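Local coordinates for protein PHB depolymerase (Penicillium funiculosum, PDB 2D81) that hydrolyses the ester bonds of polyhydroxybutyrate, a bacterial storage polyester, using a circularly permuted alpha/beta-hydrolase fold, at residues A72-W77 against A114-F119; G217-S222 against T253-I258. All coordinates share one frame; numbering follows the deposited sequence.

Contact 1. Residues A72-W77 against A114-F119; sequences ANMKSW and AQLGNF
A Met-aromatic contact between Met74 and Phe119 joins helix 68-77 to the end of helix 106-116 in this alpha/beta-hydrolase fold. Phe119 lies in the turn that follows the second helix. Met74 SD sits 4.8 Å from the centroid of the Phe119 ring, 54° off the ring normal, so the sulfur approaches obliquely. The Met74 chain bends at its last torsion (chi3 72°), which places CE 3.7 Å from Phe119 CE1. The same methyl looks across to Leu116 CD2 at 4.4 Å. Met74 SD also meets Gln115 NE2 at 3.7 Å, a van der Waals contact. The Gln115 amide has its polar partner in a loop outside the two segments, where NE2 donates to Tyr48 O. Lys75 comes to the Phe119 ring at its edge, near the ring plane, with CG 3.8 Å from CE2. An alanine in place of Phe119 would probably leave Met74 CE and SD without their aromatic partner and open a gap between the helices beside Lys75 CG. Beyond CG the Lys75 chain runs extended to a water that links the two segments. This water accepts from Lys75 NZ and donates to Asn118 OD1. Asn118 is itself tied back to helix 106-116: ND2 gives its hydrogen to Gln115 O at 3.0 Å, with an N-H...O angle of 162°.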
loop_
_atom_site.group_PDB
_atom_site.type_symbol
_atom_site.label_atom_id
_atom_site.label_comp_id
_atom_site.label_asym_id
_atom_site.label_seq_id
_atom_site.Cartn_x
_atom_site.Cartn_y
_atom_site.Cartn_z
ATOM N N ALA A 72 -18.932 -9.540 -6.235
ATOM C CA ALA A 72 -20.183 -9.817 -5.535
ATOM C C ALA A 72 -20.038 -9.594 -4.030
ATOM O O ALA A 72 -20.943 -9.066 -3.382
ATOM C CB ALA A 72 -20.631 -11.249 -5.809
ATOM N N ASN A 73 -18.901 -9.996 -3.475
ATOM C CA ASN A 73 -18.654 -9.794 -2.050
ATOM C C ASN A 73 -18.592 -8.310 -1.697
ATOM O O ASN A 73 -19.121 -7.889 -0.664
ATOM C CB ASN A 73 -17.356 -10.496 -1.627
ATOM C CG ASN A 73 -17.527 -12.006 -1.483
ATOM O OD1 ASN A 73 -16.547 -12.752 -1.384
ATOM N ND2 ASN A 73 -18.774 -12.459 -1.461
ATOM N N MET A 74 -17.956 -7.512 -2.549
ATOM C CA MET A 74 -17.916 -6.072 -2.321
ATOM C C MET A 74 -19.329 -5.500 -2.218
ATOM O O MET A 74 -19.620 -4.702 -1.328
ATOM C CB MET A 74 -17.141 -5.370 -3.443
ATOM C CG MET A 74 -15.637 -5.611 -3.374
ATOM S SD MET A 74 -14.699 -4.797 -4.676
ATOM C CE MET A 74 -14.802 -3.092 -4.155
ATOM N N LYS A 75 -20.207 -5.916 -3.126
ATOM C CA LYS A 75 -21.592 -5.465 -3.097
ATOM C C LYS A 75 -22.301 -5.952 -1.843
ATOM O O LYS A 75 -23.014 -5.194 -1.190
ATOM C CB LYS A 75 -22.339 -5.955 -4.340
ATOM C CG LYS A 75 -21.846 -5.330 -5.630
ATOM C CD LYS A 75 -22.610 -5.849 -6.833
ATOM C CE LYS A 75 -22.068 -5.262 -8.126
ATOM N NZ LYS A 75 -22.756 -5.827 -9.318
ATOM N N SER A 76 -22.093 -7.220 -1.505
ATOM C CA SER A 76 -22.803 -7.834 -0.391
ATOM C C SER A 76 -22.363 -7.276 0.960
ATOM O O SER A 76 -23.189 -7.086 1.853
ATOM C CB SER A 76 -22.600 -9.351 -0.411
ATOM O OG SER A 76 -23.090 -9.904 -1.619
ATOM N N TRP A 77 -21.067 -7.009 1.105
ATOM C CA TRP A 77 -20.520 -6.570 2.387
ATOM C C TRP A 77 -20.628 -5.064 2.605
ATOM O O TRP A 77 -20.358 -4.574 3.699
ATOM C CB TRP A 77 -19.048 -6.985 2.516
ATOM C CG TRP A 77 -18.809 -8.464 2.396
ATOM C CD1 TRP A 77 -19.711 -9.463 2.632
ATOM C CD2 TRP A 77 -17.579 -9.107 2.043
ATOM N NE1 TRP A 77 -19.117 -10.691 2.448
ATOM C CE2 TRP A 77 -17.810 -10.501 2.085
ATOM C CE3 TRP A 77 -16.303 -8.642 1.697
ATOM C CZ2 TRP A 77 -16.810 -11.435 1.792
ATOM C CZ3 TRP A 77 -15.307 -9.576 1.406
ATOM C CH2 TRP A 77 -15.569 -10.955 1.455
ATOM N N ALA A 114 -10.833 -3.742 -13.622
ATOM C CA ALA A 114 -12.186 -4.111 -14.025
ATOM C C ALA A 114 -13.094 -4.179 -12.805
ATOM O O ALA A 114 -14.242 -3.723 -12.836
ATOM C CB ALA A 114 -12.168 -5.452 -14.736
ATOM N N GLN A 115 -12.570 -4.754 -11.728
ATOM C CA GLN A 115 -13.339 -4.907 -10.499
ATOM C C GLN A 115 -13.738 -3.551 -9.924
ATOM O O GLN A 115 -14.907 -3.318 -9.622
ATOM C CB GLN A 115 -12.524 -5.683 -9.466
ATOM C CG GLN A 115 -13.198 -5.802 -8.111
ATOM C CD GLN A 115 -12.298 -6.446 -7.081
ATOM O OE1 GLN A 115 -11.163 -6.015 -6.882
ATOM N NE2 GLN A 115 -12.801 -7.480 -6.413
ATOM N N LEU A 116 -12.761 -2.663 -9.770
ATOM C CA LEU A 116 -13.022 -1.337 -9.219
ATOM C C LEU A 116 -13.877 -0.504 -10.168
ATOM O O LEU A 116 -14.577 0.408 -9.738
ATOM C CB LEU A 116 -11.699 -0.614 -8.924
ATOM C CG LEU A 116 -10.868 -1.249 -7.805
ATOM C CD1 LEU A 116 -9.544 -0.520 -7.650
ATOM C CD2 LEU A 116 -11.658 -1.206 -6.508
ATOM N N GLY A 117 -13.827 -0.831 -11.455
ATOM C CA GLY A 117 -14.628 -0.112 -12.433
ATOM C C GLY A 117 -16.121 -0.200 -12.168
ATOM O O GLY A 117 -16.901 0.632 -12.641
ATOM N N ASN A 118 -16.525 -1.213 -11.409
ATOM C CA ASN A 118 -17.922 -1.368 -11.023
ATOM C C ASN A 118 -18.362 -0.288 -10.044
ATOM O O ASN A 118 -19.560 -0.038 -9.889
ATOM C CB ASN A 118 -18.143 -2.744 -10.388
ATOM C CG ASN A 118 -18.108 -3.865 -11.402
ATOM O OD1 ASN A 118 -19.079 -4.094 -12.121
ATOM N ND2 ASN A 118 -16.983 -4.565 -11.475
ATOM N N PHE A 119 -17.398 0.346 -9.384
ATOM C CA PHE A 119 -17.706 1.241 -8.270
ATOM C C PHE A 119 -17.103 2.636 -8.395
ATOM O O PHE A 119 -17.572 3.570 -7.746
ATOM C CB PHE A 119 -17.244 0.617 -6.955
ATOM C CG PHE A 119 -17.699 -0.799 -6.770
ATOM C CD1 PHE A 119 -16.827 -1.857 -7.006
ATOM C CD2 PHE A 119 -19.009 -1.076 -6.394
ATOM C CE1 PHE A 119 -17.253 -3.176 -6.872
ATOM C CE2 PHE A 119 -19.447 -2.395 -6.256
ATOM C CZ PHE A 119 -18.568 -3.445 -6.496
HETATM O O HOH W 1 -21.710 -3.836 -11.284
#

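Contact 2. Residues G217-S222 against T253-I258; sequences GATVCS and TNNMII
Ser222 OG packs against the Met256 chain, and the short serine side chain can be followed from CB outward. CB leads to OG, which stands between the backbone N and the carbonyl carbon (chi1 57°). There OG lies 3.4 Å from Met256 CB and 3.2 Å from Met256 CG. Met256 then bends at chi3, and its CE comes back to 3.6 Å from Ser222 OG. The hydroxyl also has a polar partner. A water lies 2.8 Å from Ser222 OG and donates to Asn254 O, bridging the two segments.

The two residues form a parallel beta bridge where strands 221-227 and 256-260 begin, next to each other in the central mixed sheet of the alpha/beta-hydrolase fold. Tyr173 of helix 164-173 touches both side chains on the face of the sheet that carries Ser222 and Met256. Ser222 grips the other strand with both backbone groups. Its N donates to Asn255 O at 2.9 Å. Its O accepts from Ile257 N, also at 2.9 Å.

Before the bridge the chains diverge, but side chains still meet. Cys221 SG is 3.8 Å from Asn255 CB, and its disulfide to Cys214 ties the start of this strand to the preceding helix, 212-215. Farther out, Thr219 and Asn255 cross at about a right angle. Thr219 CG2, anti to the backbone N, touches Asn255 OD1 at 3.7 Å, while that oxygen accepts a hydrogen bond from Ser213 OG.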
loop_
_atom_site.group_PDB
_atom_site.type_symbol
_atom_site.label_atom_id
_atom_site.label_comp_id
_atom_site.label_asym_id
_atom_site.label_seq_id
_atom_site.Cartn_x
_atom_site.Cartn_y
_atom_site.Cartn_z
ATOM N N GLY A 217 3.405 21.266 14.016
ATOM C CA GLY A 217 1.958 21.270 14.100
ATOM C C GLY A 217 1.366 22.627 13.760
ATOM O O GLY A 217 0.148 22.808 13.809
ATOM N N ALA A 218 2.221 23.584 13.410
ATOM C CA ALA A 218 1.752 24.911 13.017
ATOM C C ALA A 218 1.068 24.846 11.655
ATOM O O ALA A 218 0.243 25.698 11.319
ATOM C CB ALA A 218 2.921 25.886 12.969
ATOM N N THR A 219 1.417 23.824 10.881
ATOM C CA THR A 219 0.896 23.655 9.529
ATOM C C THR A 219 0.116 22.346 9.425
ATOM O O THR A 219 0.567 21.307 9.909
ATOM C CB THR A 219 2.043 23.626 8.500
ATOM O OG1 THR A 219 2.768 24.862 8.560
ATOM C CG2 THR A 219 1.499 23.426 7.094
ATOM N N VAL A 220 -1.055 22.398 8.796
ATOM C CA VAL A 220 -1.840 21.192 8.570
ATOM C C VAL A 220 -1.193 20.339 7.487
ATOM O O VAL A 220 -0.863 20.829 6.409
ATOM C CB VAL A 220 -3.279 21.532 8.149
ATOM C CG1 VAL A 220 -4.052 20.254 7.842
ATOM C CG2 VAL A 220 -3.968 22.301 9.265
ATOM N N CYS A 221 -1.014 19.059 7.789
ATOM C CA CYS A 221 -0.349 18.137 6.878
ATOM C C CYS A 221 -1.291 17.033 6.416
ATOM O O CYS A 221 -2.341 16.807 7.016
ATOM C CB CYS A 221 0.890 17.548 7.565
ATOM S SG CYS A 221 2.232 18.781 7.654
ATOM N N SER A 222 -0.919 16.367 5.328
ATOM C CA SER A 222 -1.633 15.187 4.863
ATOM C C SER A 222 -0.880 13.930 5.280
ATOM O O SER A 222 0.213 14.014 5.837
ATOM C CB SER A 222 -1.778 15.218 3.340
ATOM O OG SER A 222 -0.512 15.315 2.708
ATOM N N THR A 253 8.155 18.454 0.327
ATOM C CA THR A 253 7.808 19.789 -0.147
ATOM C C THR A 253 6.298 20.013 -0.204
ATOM O O THR A 253 5.834 21.015 -0.751
ATOM C CB THR A 253 8.398 20.044 -1.546
ATOM O OG1 THR A 253 7.936 19.034 -2.453
ATOM C CG2 THR A 253 9.918 20.020 -1.492
ATOM N N ASN A 254 5.535 19.089 0.371
ATOM C CA ASN A 254 4.081 19.125 0.252
ATOM C C ASN A 254 3.348 18.845 1.559
ATOM O O ASN A 254 2.221 18.346 1.554
ATOM C CB ASN A 254 3.626 18.134 -0.825
ATOM C CG ASN A 254 3.931 18.623 -2.223
ATOM O OD1 ASN A 254 3.262 19.520 -2.735
ATOM N ND2 ASN A 254 4.955 18.047 -2.847
ATOM N N ASN A 255 3.982 19.188 2.675
ATOM C CA ASN A 255 3.350 19.079 3.987
ATOM C C ASN A 255 2.687 17.722 4.150
ATOM O O ASN A 255 1.534 17.630 4.568
ATOM C CB ASN A 255 2.301 20.177 4.168
ATOM C CG ASN A 255 2.886 21.566 4.063
ATOM O OD1 ASN A 255 3.886 21.880 4.707
ATOM N ND2 ASN A 255 2.259 22.415 3.257
ATOM N N MET A 256 3.421 16.671 3.808
ATOM C CA MET A 256 2.870 15.321 3.811
ATOM C C MET A 256 3.740 14.397 4.657
ATOM O O MET A 256 4.958 14.362 4.495
ATOM C CB MET A 256 2.796 14.790 2.377
ATOM C CG MET A 256 2.104 13.446 2.235
ATOM S SD MET A 256 2.186 12.853 0.538
ATOM C CE MET A 256 1.131 14.076 -0.291
ATOM N N ILE A 257 3.105 13.659 5.563
ATOM C CA ILE A 257 3.779 12.603 6.308
ATOM C C ILE A 257 3.591 11.281 5.561
ATOM O O ILE A 257 2.508 11.002 5.045
ATOM C CB ILE A 257 3.190 12.481 7.735
ATOM C CG1 ILE A 257 3.481 13.764 8.524
ATOM C CG2 ILE A 257 3.771 11.267 8.449
ATOM C CD1 ILE A 257 2.856 13.789 9.916
ATOM N N ILE A 258 4.648 10.481 5.479
ATOM C CA ILE A 258 4.533 9.141 4.911
ATOM C C ILE A 258 4.695 8.122 6.031
ATOM O O ILE A 258 5.737 8.071 6.684
ATOM C CB ILE A 258 5.625 8.859 3.847
ATOM C CG1 ILE A 258 5.677 9.984 2.806
ATOM C CG2 ILE A 258 5.344 7.527 3.168
ATOM C CD1 ILE A 258 4.423 10.126 1.958
HETATM O O HOH W 2 -0.405 18.005 2.014
#

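In the fold
Contact 1 comes first along the chain and closes before contact 2 opens. Their centres are 33 Å apart, and their nearest atoms are about 20 Å apart, so they do not touch. Each centre lies 19 Å from the centre of the chain. Contact 1 pairs helix 68-77 with the end of helix 106-116 and the turn after it, with strand 92-98 of the large mixed sheet between them in sequence. Contact 2 lies within that sheet, joining strands 221-227 and 256-260. Strand 13-18 sits beside 221-227, so early and late parts of the chain meet in one sheet, consistent with the circular permutation of the fold.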